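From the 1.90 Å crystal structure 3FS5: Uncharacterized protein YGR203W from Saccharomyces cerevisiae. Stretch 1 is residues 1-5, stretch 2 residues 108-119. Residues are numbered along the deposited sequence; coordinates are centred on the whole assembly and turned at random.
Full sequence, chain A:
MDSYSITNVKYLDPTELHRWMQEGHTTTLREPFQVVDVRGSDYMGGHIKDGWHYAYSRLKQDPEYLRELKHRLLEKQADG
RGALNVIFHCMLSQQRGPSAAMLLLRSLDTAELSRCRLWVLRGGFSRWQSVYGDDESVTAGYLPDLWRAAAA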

# COMPACT_ATOMS: atom_id res chain seq x y z
N MET A 1 -14.51 -4.74 -7.37
CA MET A 1 -13.88 -5.34 -8.58
C MET A 1 -14.81 -6.39 -9.17
O MET A 1 -15.68 -6.92 -8.49
N ASP A 2 -14.61 -6.71 -10.45
CA ASP A 2 -15.46 -7.67 -11.14
C ASP A 2 -14.84 -9.03 -11.47
O ASP A 2 -15.56 -9.99 -11.72
N SER A 3 -13.51 -9.11 -11.48
CA SER A 3 -12.85 -10.37 -11.79
C SER A 3 -11.52 -10.52 -11.08
O SER A 3 -11.19 -9.75 -10.17
N TYR A 4 -10.75 -11.52 -11.49
CA TYR A 4 -9.45 -11.79 -10.90
C TYR A 4 -8.32 -11.46 -11.86
O TYR A 4 -7.20 -11.91 -11.67
N SER A 5 -8.63 -10.65 -12.87
CA SER A 5 -7.65 -10.26 -13.88
C SER A 5 -6.75 -9.13 -13.39
O SER A 5 -7.16 -8.30 -12.57
N LEU A 108 -9.38 -13.48 -2.46
CA LEU A 108 -10.72 -12.97 -2.18
C LEU A 108 -11.83 -13.81 -2.81
O LEU A 108 -11.68 -14.30 -3.92
N ASP A 109 -12.94 -13.96 -2.09
CA ASP A 109 -14.09 -14.71 -2.60
C ASP A 109 -14.85 -13.77 -3.53
O ASP A 109 -14.65 -12.56 -3.49
N THR A 110 -15.74 -14.33 -4.34
CA THR A 110 -16.52 -13.52 -5.26
C THR A 110 -17.33 -12.48 -4.49
O THR A 110 -17.62 -11.39 -5.00
N ALA A 111 -17.69 -12.80 -3.25
CA ALA A 111 -18.47 -11.90 -2.42
C ALA A 111 -17.61 -10.78 -1.82
O ALA A 111 -18.10 -9.70 -1.51
N GLU A 112 -16.32 -11.05 -1.68
CA GLU A 112 -15.39 -10.08 -1.11
C GLU A 112 -14.75 -9.20 -2.19
O GLU A 112 -14.11 -8.20 -1.88
N LEU A 113 -14.93 -9.58 -3.45
CA LEU A 113 -14.36 -8.81 -4.55
C LEU A 113 -14.84 -7.37 -4.58
O LEU A 113 -14.09 -6.47 -4.96
N SER A 114 -16.08 -7.14 -4.16
CA SER A 114 -16.65 -5.80 -4.17
C SER A 114 -16.28 -4.96 -2.94
O SER A 114 -16.55 -3.76 -2.90
N ARG A 115 -15.67 -5.58 -1.94
CA ARG A 115 -15.31 -4.86 -0.73
C ARG A 115 -13.98 -4.11 -0.77
O ARG A 115 -13.70 -3.30 0.12
N CYS A 116 -13.17 -4.37 -1.78
CA CYS A 116 -11.87 -3.72 -1.91
C CYS A 116 -11.58 -3.20 -3.31
O CYS A 116 -12.16 -3.66 -4.29
N ARG A 117 -10.66 -2.24 -3.38
CA ARG A 117 -10.19 -1.67 -4.64
C ARG A 117 -8.68 -1.78 -4.42
O ARG A 117 -8.19 -1.39 -3.37
N LEU A 118 -7.96 -2.32 -5.39
CA LEU A 118 -6.52 -2.49 -5.22
C LEU A 118 -5.68 -1.51 -6.02
O LEU A 118 -5.91 -1.32 -7.21
N TRP A 119 -4.72 -0.89 -5.34
CA TRP A 119 -3.82 0.07 -5.97
C TRP A 119 -2.35 -0.24 -5.70
O TRP A 119 -2.00 -0.89 -4.71

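The apolar centre of this contact is built from two side chains, Met-1 and Leu-113, which have more of their area covered by the other stretch than any other residue of their own stretch. Both leave the backbone sideways to the opposing segment, and in both the end of the side chain then comes nearer. Met-1 does this with an m, t, m rotamer: the chain extends through chi2 and turns at chi3, so the thioether and terminal methyl settle among buried residues. There, Met-1 CE lies 3.8 Å from Leu-108 CD1 and 4.2 Å from Cys-116 CB, and it also sits 3.4 Å from the backbone Cys-116 O. The sulfur faces the strand, with Met-1 SD 3.9 Å from Leu-118 CG. Leu-108 and Leu-118 share the m, t rotamer, and Cys-116 is m; all three project sideways and form the walls of the methionine pocket. The long, unbranched chain reaches both the loop at Leu-108 and the strand at Cys-116 and Leu-118.

Leu-113, also m, t, links this pocket to the aromatic part of the contact. Its CD2 is 4.4 Å from Met-1 CE, and the same Leu-113 CD2 stands over one face of the Tyr-4 ring, 4.3 Å from the ring centroid and 27° off the normal, a CH-pi contact. The other methyl, Leu-113 CD1, approaches Tyr-4 CE1 at 3.8 Å. One leucine thus touches both the methionine and the tyrosine.

Tyr-4, with chi1 m and chi2 at 89°, carries the contact outward. Its CA-to-CB bond is sideways, but the ring spans the gap and delivers its hydroxyl to the loop: Tyr-4 OH donates to Leu-108 O at 2.6 Å, with the acceptor near the ring plane. Leu-108 therefore contributes a methyl to the methionine pocket and a carbonyl to the tyrosine. Nearby, Thr-110 CG2 lies 3.9 Å from Tyr-4 OH.

At the chain start, Met-1 N donates to Leu-113 O at 3.0 Å, so the residue that fills the pocket is also held by its own backbone.

Some of the remaining polar groups bond within their own stretch. Asp-2 and Ser-3, both p, point away; Ser-3 OG donates to Asp-2 OD1 at 3.2 Å. Within stretch 2, Glu-112 OE1 accepts from Asp-109 N at 2.8 Å. The rule to read here is economical: two hydrogen bonds to backbone carbonyls accompany an apolar core, while the outward-pointing polar side chains make no hydrogen bond across it.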

# COMPACT_ATOMS: atom_id res chain seq x y z
CB MET A 1 -12.52 -5.95 -8.21
CG MET A 1 -11.57 -4.93 -7.59
SD MET A 1 -10.02 -5.64 -7.01
CE MET A 1 -10.53 -6.36 -5.45
CB ASP A 2 -15.99 -7.04 -12.43
CG ASP A 2 -14.90 -6.35 -13.23
OD1 ASP A 2 -13.94 -7.03 -13.64
OD2 ASP A 2 -15.01 -5.12 -13.46
CB SER A 3 -12.64 -10.48 -13.30
OG SER A 3 -11.79 -9.45 -13.78
CB TYR A 4 -9.36 -13.25 -10.46
CG TYR A 4 -10.31 -13.61 -9.34
CD1 TYR A 4 -11.61 -14.04 -9.60
CD2 TYR A 4 -9.93 -13.45 -8.01
CE1 TYR A 4 -12.50 -14.32 -8.57
CE2 TYR A 4 -10.80 -13.72 -6.97
CZ TYR A 4 -12.09 -14.15 -7.25
OH TYR A 4 -12.96 -14.41 -6.22
CB SER A 5 -8.36 -9.82 -15.16
OG SER A 5 -7.44 -9.28 -16.09
CB LEU A 108 -10.86 -11.53 -2.69
CG LEU A 108 -9.96 -10.43 -2.11
CD1 LEU A 108 -10.28 -9.10 -2.79
CD2 LEU A 108 -10.17 -10.33 -0.62
CB ASP A 109 -15.03 -15.12 -1.47
CG ASP A 109 -14.43 -16.17 -0.56
OD1 ASP A 109 -14.07 -17.25 -1.07
OD2 ASP A 109 -14.32 -15.91 0.66
CB THR A 110 -17.47 -14.39 -6.11
OG1 THR A 110 -18.38 -15.10 -5.25
CG2 THR A 110 -16.68 -15.40 -6.93
CB ALA A 111 -19.15 -12.68 -1.30
CB GLU A 112 -14.31 -10.82 -0.32
CG GLU A 112 -14.88 -11.81 0.68
CD GLU A 112 -13.83 -12.70 1.32
OE1 GLU A 112 -13.00 -13.28 0.58
OE2 GLU A 112 -13.83 -12.82 2.57
CB LEU A 113 -14.68 -9.47 -5.90
CG LEU A 113 -13.81 -10.64 -6.36
CD1 LEU A 113 -14.27 -11.09 -7.74
CD2 LEU A 113 -12.35 -10.21 -6.40
CB SER A 114 -18.17 -5.88 -4.27
OG SER A 114 -18.71 -6.59 -3.17
CB ARG A 115 -15.31 -5.82 0.46
CG ARG A 115 -16.70 -6.26 0.88
CD ARG A 115 -16.76 -6.39 2.39
NE ARG A 115 -16.56 -7.76 2.83
CZ ARG A 115 -16.20 -8.11 4.06
NH1 ARG A 115 -16.07 -9.39 4.36
NH2 ARG A 115 -15.94 -7.19 4.98
CB CYS A 116 -10.74 -4.70 -1.55
SG CYS A 116 -10.75 -5.38 0.12
CB ARG A 117 -10.58 -0.20 -4.80
CG ARG A 117 -12.07 0.08 -4.82
CD ARG A 117 -12.35 1.56 -5.05
NE ARG A 117 -13.69 1.94 -4.61
CZ ARG A 117 -14.81 1.53 -5.19
NH1 ARG A 117 -15.99 1.92 -4.72
NH2 ARG A 117 -14.75 0.74 -6.25
CB LEU A 118 -6.13 -3.92 -5.59
CG LEU A 118 -6.87 -5.03 -4.83
CD1 LEU A 118 -6.40 -6.39 -5.32
CD2 LEU A 118 -6.61 -4.88 -3.33
CB TRP A 119 -4.06 1.49 -5.46
CG TRP A 119 -5.46 2.00 -5.55
CD1 TRP A 119 -6.50 1.71 -4.71
CD2 TRP A 119 -5.96 2.93 -6.51
NE1 TRP A 119 -7.61 2.42 -5.09
CE2 TRP A 119 -7.31 3.17 -6.19
CE3 TRP A 119 -5.39 3.60 -7.60
CZ2 TRP A 119 -8.11 4.05 -6.93
CZ3 TRP A 119 -6.18 4.47 -8.34
CH2 TRP A 119 -7.53 4.68 -8.00